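Local coordinates for protein N-alpha-acetyltransferase 35, NatC auxiliary subunit (Saccharomyces cerevisiae, PDB 6YGA) that serves as the auxiliary subunit of the heterotrimeric NatC complex, which acetylates the N-terminal methionine of proteins such as the L-A virus Gag protein, at residues E390-N401 against F413-L423. Numbering follows the deposited sequence.
Sequences ESSNMLLEWYQN and FNRQLILWDSL. With EDO (1,2-ethanediol), chain C.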
loop_
_atom_site.group_PDB
_atom_site.type_symbol
_atom_site.label_atom_id
_atom_site.label_comp_id
_atom_site.label_asym_id
_atom_site.label_seq_id
_atom_site.Cartn_x
_atom_site.Cartn_y
_atom_site.Cartn_z
ATOM N N GLU B 390 17.662 9.153 -20.269
ATOM C CA GLU B 390 17.141 7.990 -19.562
ATOM C C GLU B 390 17.570 7.994 -18.101
ATOM O O GLU B 390 16.769 7.681 -17.213
ATOM C CB GLU B 390 17.606 6.708 -20.255
ATOM C CG GLU B 390 17.229 5.412 -19.545
ATOM C CD GLU B 390 15.851 4.903 -19.926
ATOM O OE1 GLU B 390 14.958 5.731 -20.200
ATOM O OE2 GLU B 390 15.663 3.668 -19.954
ATOM N N SER B 391 18.828 8.348 -17.831
ATOM C CA SER B 391 19.294 8.383 -16.448
ATOM C C SER B 391 18.549 9.441 -15.644
ATOM O O SER B 391 18.216 9.218 -14.475
ATOM C CB SER B 391 20.800 8.632 -16.408
ATOM O OG SER B 391 21.503 7.626 -17.117
ATOM N N SER B 392 18.265 10.593 -16.259
ATOM C CA SER B 392 17.548 11.655 -15.555
ATOM C C SER B 392 16.131 11.227 -15.207
ATOM O O SER B 392 15.644 11.508 -14.106
ATOM C CB SER B 392 17.523 12.926 -16.401
ATOM O OG SER B 392 18.837 13.319 -16.755
ATOM N N ASN B 393 15.449 10.558 -16.138
ATOM C CA ASN B 393 14.123 10.028 -15.843
ATOM C C ASN B 393 14.187 8.969 -14.749
ATOM O O ASN B 393 13.307 8.910 -13.882
ATOM C CB ASN B 393 13.491 9.460 -17.115
ATOM C CG ASN B 393 13.187 10.534 -18.144
ATOM O OD1 ASN B 393 12.921 11.683 -17.795
ATOM N ND2 ASN B 393 13.219 10.163 -19.420
HETATM N N MSE B 394 15.225 8.137 -14.763
HETATM C CA MSE B 394 15.400 7.103 -13.750
HETATM C C MSE B 394 15.547 7.729 -12.367
HETATM O O MSE B 394 15.010 7.226 -11.378
HETATM C CB MSE B 394 16.624 6.243 -14.073
HETATM C CG MSE B 394 16.603 4.863 -13.441
HETATM SE SE MSE B 394 15.151 3.776 -14.146
HETATM C CE MSE B 394 14.374 3.208 -12.454
ATOM N N LEU B 395 16.286 8.839 -12.312
ATOM C CA LEU B 395 16.515 9.510 -11.039
ATOM C C LEU B 395 15.236 10.150 -10.518
ATOM O O LEU B 395 14.962 10.110 -9.313
ATOM C CB LEU B 395 17.624 10.551 -11.190
ATOM C CG LEU B 395 17.974 11.384 -9.958
ATOM C CD1 LEU B 395 18.462 10.495 -8.819
ATOM C CD2 LEU B 395 19.020 12.431 -10.314
ATOM N N LEU B 396 14.435 10.739 -11.410
ATOM C CA LEU B 396 13.172 11.327 -10.983
ATOM C C LEU B 396 12.221 10.266 -10.441
ATOM O O LEU B 396 11.515 10.502 -9.454
ATOM C CB LEU B 396 12.528 12.088 -12.140
ATOM C CG LEU B 396 13.261 13.344 -12.614
ATOM C CD1 LEU B 396 12.380 14.132 -13.567
ATOM C CD2 LEU B 396 13.690 14.207 -11.436
ATOM N N GLU B 397 12.185 9.087 -11.072
ATOM C CA GLU B 397 11.369 7.999 -10.539
ATOM C C GLU B 397 11.864 7.551 -9.171
ATOM O O GLU B 397 11.061 7.142 -8.325
ATOM C CB GLU B 397 11.349 6.818 -11.511
ATOM C CG GLU B 397 10.543 7.075 -12.776
ATOM C CD GLU B 397 10.633 5.936 -13.772
ATOM O OE1 GLU B 397 11.251 4.901 -13.447
ATOM O OE2 GLU B 397 10.083 6.080 -14.883
ATOM N N TRP B 398 13.175 7.628 -8.934
ATOM C CA TRP B 398 13.706 7.297 -7.616
ATOM C C TRP B 398 13.174 8.255 -6.556
ATOM O O TRP B 398 12.815 7.831 -5.452
ATOM C CB TRP B 398 15.237 7.309 -7.648
ATOM C CG TRP B 398 15.866 7.022 -6.319
ATOM C CD1 TRP B 398 16.245 5.803 -5.835
ATOM C CD2 TRP B 398 16.179 7.975 -5.295
ATOM N NE1 TRP B 398 16.778 5.937 -4.575
ATOM C CE2 TRP B 398 16.749 7.260 -4.221
ATOM C CE3 TRP B 398 16.036 9.361 -5.184
ATOM C CZ2 TRP B 398 17.175 7.888 -3.049
ATOM C CZ3 TRP B 398 16.460 9.982 -4.019
ATOM C CH2 TRP B 398 17.020 9.245 -2.968
ATOM N N TYR B 399 13.114 9.550 -6.873
ATOM C CA TYR B 399 12.574 10.522 -5.926
ATOM C C TYR B 399 11.097 10.263 -5.661
ATOM O O TYR B 399 10.638 10.324 -4.514
ATOM C CB TYR B 399 12.774 11.944 -6.451
ATOM C CG TYR B 399 14.132 12.541 -6.161
ATOM C CD1 TYR B 399 14.371 13.226 -4.976
ATOM C CD2 TYR B 399 15.171 12.431 -7.076
ATOM C CE1 TYR B 399 15.606 13.776 -4.704
ATOM C CE2 TYR B 399 16.413 12.978 -6.814
ATOM C CZ TYR B 399 16.624 13.650 -5.625
ATOM O OH TYR B 399 17.855 14.200 -5.351
ATOM N N GLN B 400 10.335 9.981 -6.721
ATOM C CA GLN B 400 8.900 9.771 -6.575
ATOM C C GLN B 400 8.603 8.538 -5.730
ATOM O O GLN B 400 7.631 8.522 -4.967
ATOM C CB GLN B 400 8.249 9.658 -7.956
ATOM C CG GLN B 400 6.738 9.511 -7.927
ATOM C CD GLN B 400 6.081 9.948 -9.225
ATOM O OE1 GLN B 400 6.600 10.806 -9.943
ATOM N NE2 GLN B 400 4.930 9.360 -9.531
ATOM N N ASN B 401 9.435 7.501 -5.844
ATOM C CA ASN B 401 9.231 6.297 -5.046
ATOM C C ASN B 401 9.371 6.566 -3.552
ATOM O O ASN B 401 8.803 5.822 -2.745
ATOM C CB ASN B 401 10.210 5.208 -5.488
ATOM C CG ASN B 401 9.977 3.895 -4.777
ATOM O OD1 ASN B 401 8.978 3.217 -5.013
ATOM N ND2 ASN B 401 10.903 3.524 -3.905
ATOM N N PHE B 413 11.527 -0.712 -5.708
ATOM C CA PHE B 413 12.906 -1.070 -6.012
ATOM C C PHE B 413 13.001 -2.286 -6.924
ATOM O O PHE B 413 14.016 -2.447 -7.609
ATOM C CB PHE B 413 13.690 -1.307 -4.721
ATOM C CG PHE B 413 13.993 -0.047 -3.957
ATOM C CD1 PHE B 413 14.918 0.868 -4.438
ATOM C CD2 PHE B 413 13.355 0.220 -2.759
ATOM C CE1 PHE B 413 15.198 2.030 -3.732
ATOM C CE2 PHE B 413 13.630 1.376 -2.050
ATOM C CZ PHE B 413 14.551 2.283 -2.536
ATOM N N ASN B 414 11.972 -3.138 -6.950
ATOM C CA ASN B 414 11.949 -4.264 -7.880
ATOM C C ASN B 414 12.164 -3.796 -9.315
ATOM O O ASN B 414 12.974 -4.365 -10.056
ATOM C CB ASN B 414 10.623 -5.016 -7.749
ATOM C CG ASN B 414 10.672 -6.107 -6.703
ATOM O OD1 ASN B 414 11.599 -6.914 -6.679
ATOM N ND2 ASN B 414 9.668 -6.142 -5.834
ATOM N N ARG B 415 11.458 -2.740 -9.715
ATOM C CA ARG B 415 11.644 -2.188 -11.052
ATOM C C ARG B 415 13.008 -1.518 -11.198
ATOM O O ARG B 415 13.664 -1.661 -12.234
ATOM C CB ARG B 415 10.517 -1.202 -11.361
ATOM C CG ARG B 415 10.813 -0.229 -12.489
ATOM C CD ARG B 415 9.631 0.696 -12.747
ATOM N NE ARG B 415 9.963 1.735 -13.718
ATOM C CZ ARG B 415 9.910 1.570 -15.035
ATOM N NH1 ARG B 415 9.535 0.403 -15.543
ATOM N NH2 ARG B 415 10.233 2.567 -15.845
ATOM N N GLN B 416 13.457 -0.796 -10.168
ATOM C CA GLN B 416 14.673 0.003 -10.305
ATOM C C GLN B 416 15.911 -0.865 -10.500
ATOM O O GLN B 416 16.780 -0.531 -11.314
ATOM C CB GLN B 416 14.868 0.898 -9.080
ATOM C CG GLN B 416 13.870 2.030 -8.929
ATOM C CD GLN B 416 14.201 2.920 -7.744
ATOM O OE1 GLN B 416 15.371 3.120 -7.411
ATOM N NE2 GLN B 416 13.171 3.451 -7.095
ATOM N N LEU B 417 16.023 -1.966 -9.750
ATOM C CA LEU B 417 17.287 -2.696 -9.696
ATOM C C LEU B 417 17.706 -3.198 -11.070
ATOM O O LEU B 417 18.881 -3.098 -11.443
ATOM C CB LEU B 417 17.190 -3.859 -8.710
ATOM C CG LEU B 417 16.943 -3.507 -7.242
ATOM C CD1 LEU B 417 17.172 -4.724 -6.362
ATOM C CD2 LEU B 417 17.803 -2.336 -6.795
ATOM N N ILE B 418 16.763 -3.736 -11.843
ATOM C CA ILE B 418 17.135 -4.245 -13.156
ATOM C C ILE B 418 17.315 -3.103 -14.155
ATOM O O ILE B 418 18.069 -3.242 -15.124
ATOM C CB ILE B 418 16.107 -5.282 -13.645
ATOM C CG1 ILE B 418 16.746 -6.202 -14.685
ATOM C CG2 ILE B 418 14.875 -4.603 -14.219
ATOM C CD1 ILE B 418 17.994 -6.901 -14.180
ATOM N N LEU B 419 16.657 -1.961 -13.935
ATOM C CA LEU B 419 16.827 -0.827 -14.840
ATOM C C LEU B 419 18.129 -0.083 -14.563
ATOM O O LEU B 419 18.796 0.372 -15.499
ATOM C CB LEU B 419 15.630 0.119 -14.735
ATOM C CG LEU B 419 14.518 -0.049 -15.776
ATOM C CD1 LEU B 419 13.898 -1.432 -15.704
ATOM C CD2 LEU B 419 13.453 1.018 -15.597
ATOM N N TRP B 420 18.504 0.051 -13.287
ATOM C CA TRP B 420 19.823 0.582 -12.960
ATOM C C TRP B 420 20.925 -0.303 -13.527
ATOM O O TRP B 420 21.923 0.199 -14.057
ATOM C CB TRP B 420 19.991 0.715 -11.447
ATOM C CG TRP B 420 19.244 1.848 -10.819
ATOM C CD1 TRP B 420 18.296 1.761 -9.840
ATOM C CD2 TRP B 420 19.390 3.244 -11.111
ATOM N NE1 TRP B 420 17.841 3.014 -9.509
ATOM C CE2 TRP B 420 18.497 3.941 -10.275
ATOM C CE3 TRP B 420 20.189 3.970 -12.001
ATOM C CZ2 TRP B 420 18.377 5.328 -10.304
ATOM C CZ3 TRP B 420 20.068 5.346 -12.027
ATOM C CH2 TRP B 420 19.170 6.011 -11.183
ATOM N N ASP B 421 20.761 -1.626 -13.420
ATOM C CA ASP B 421 21.771 -2.551 -13.927
ATOM C C ASP B 421 21.928 -2.416 -15.436
ATOM O O ASP B 421 23.047 -2.292 -15.947
ATOM C CB ASP B 421 21.403 -3.989 -13.551
ATOM C CG ASP B 421 22.534 -4.975 -13.814
ATOM O OD1 ASP B 421 23.567 -4.901 -13.116
ATOM O OD2 ASP B 421 22.385 -5.829 -14.714
ATOM N N SER B 422 20.809 -2.434 -16.164
ATOM C CA SER B 422 20.857 -2.273 -17.614
ATOM C C SER B 422 21.467 -0.932 -17.999
ATOM O O SER B 422 22.236 -0.841 -18.962
ATOM C CB SER B 422 19.450 -2.412 -18.195
ATOM O OG SER B 422 19.459 -2.288 -19.605
ATOM N N LEU B 423 21.141 0.120 -17.248
ATOM C CA LEU B 423 21.706 1.434 -17.528
ATOM C C LEU B 423 23.213 1.439 -17.299
ATOM O O LEU B 423 23.975 1.981 -18.109
ATOM C CB LEU B 423 21.017 2.482 -16.657
ATOM C CG LEU B 423 21.092 3.934 -17.109
ATOM C CD1 LEU B 423 20.555 4.078 -18.526
ATOM C CD2 LEU B 423 20.293 4.779 -16.143
HETATM C C1 EDO C . 10.032 -10.965 -7.124
HETATM O O1 EDO C . 10.323 -9.976 -6.130
HETATM C C2 EDO C . 11.315 -11.492 -7.754
HETATM O O2 EDO C . 12.005 -10.428 -8.422
#
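Met394 and Trp420 meet at the middle of an antiparallel helical hairpin, helices 386-402 and 406-429 joined by a short turn within the TPR-like region of this subunit. The segment axes approach to 11.1 Å at 158°, wide enough for large side chains to interleave. Met394, a selenomethionine here, has CG anti to its backbone N (chi1 -157°), which lays that methylene over one face of the indole as a CH-pi contact, 3.5 Å from the centroid of the six-membered ring. The chain then bends, carrying SE onto Leu419, 3.5 Å from its CD2, and CE onto the CG methylene of Gln416; the flexible, polarisable side chain of methionine, here with selenium in place of sulfur, suits a place bordered by both aromatic and aliphatic groups. Above the same indole SE lies farther off, a distant Met-aromatic contact.

Gln416 supplies a polar atom to this buried layer. Trp420 NE1 donates to Gln416 OE1 in a nearly straight bond of 3.2 Å within the helix, and the same oxygen lies at the edge of the Trp398 ring, near its plane. One amide thus satisfies one indole N-H and borders a second indole. Beyond them, Tyr323 of helix 319-328 meets the Trp398 ring, while Lys443 of helix 433-456 touches Trp420. At the far end Leu423 packs against Ser391, whose OG is hydrogen-bonded to Leu387 O.

Near the turn, Asn401 ND2 sits over one face of Phe413 and is hydrogen-bonded to Tyr409 O. On the more exposed flank, the long, extended Arg415 reaches Glu397 in a weak salt bridge, and Leu419 CD2 covers one guanidinium face. Glu397 OE1 approaches the guanidinium edge, 3.4 Å from Arg415 NE.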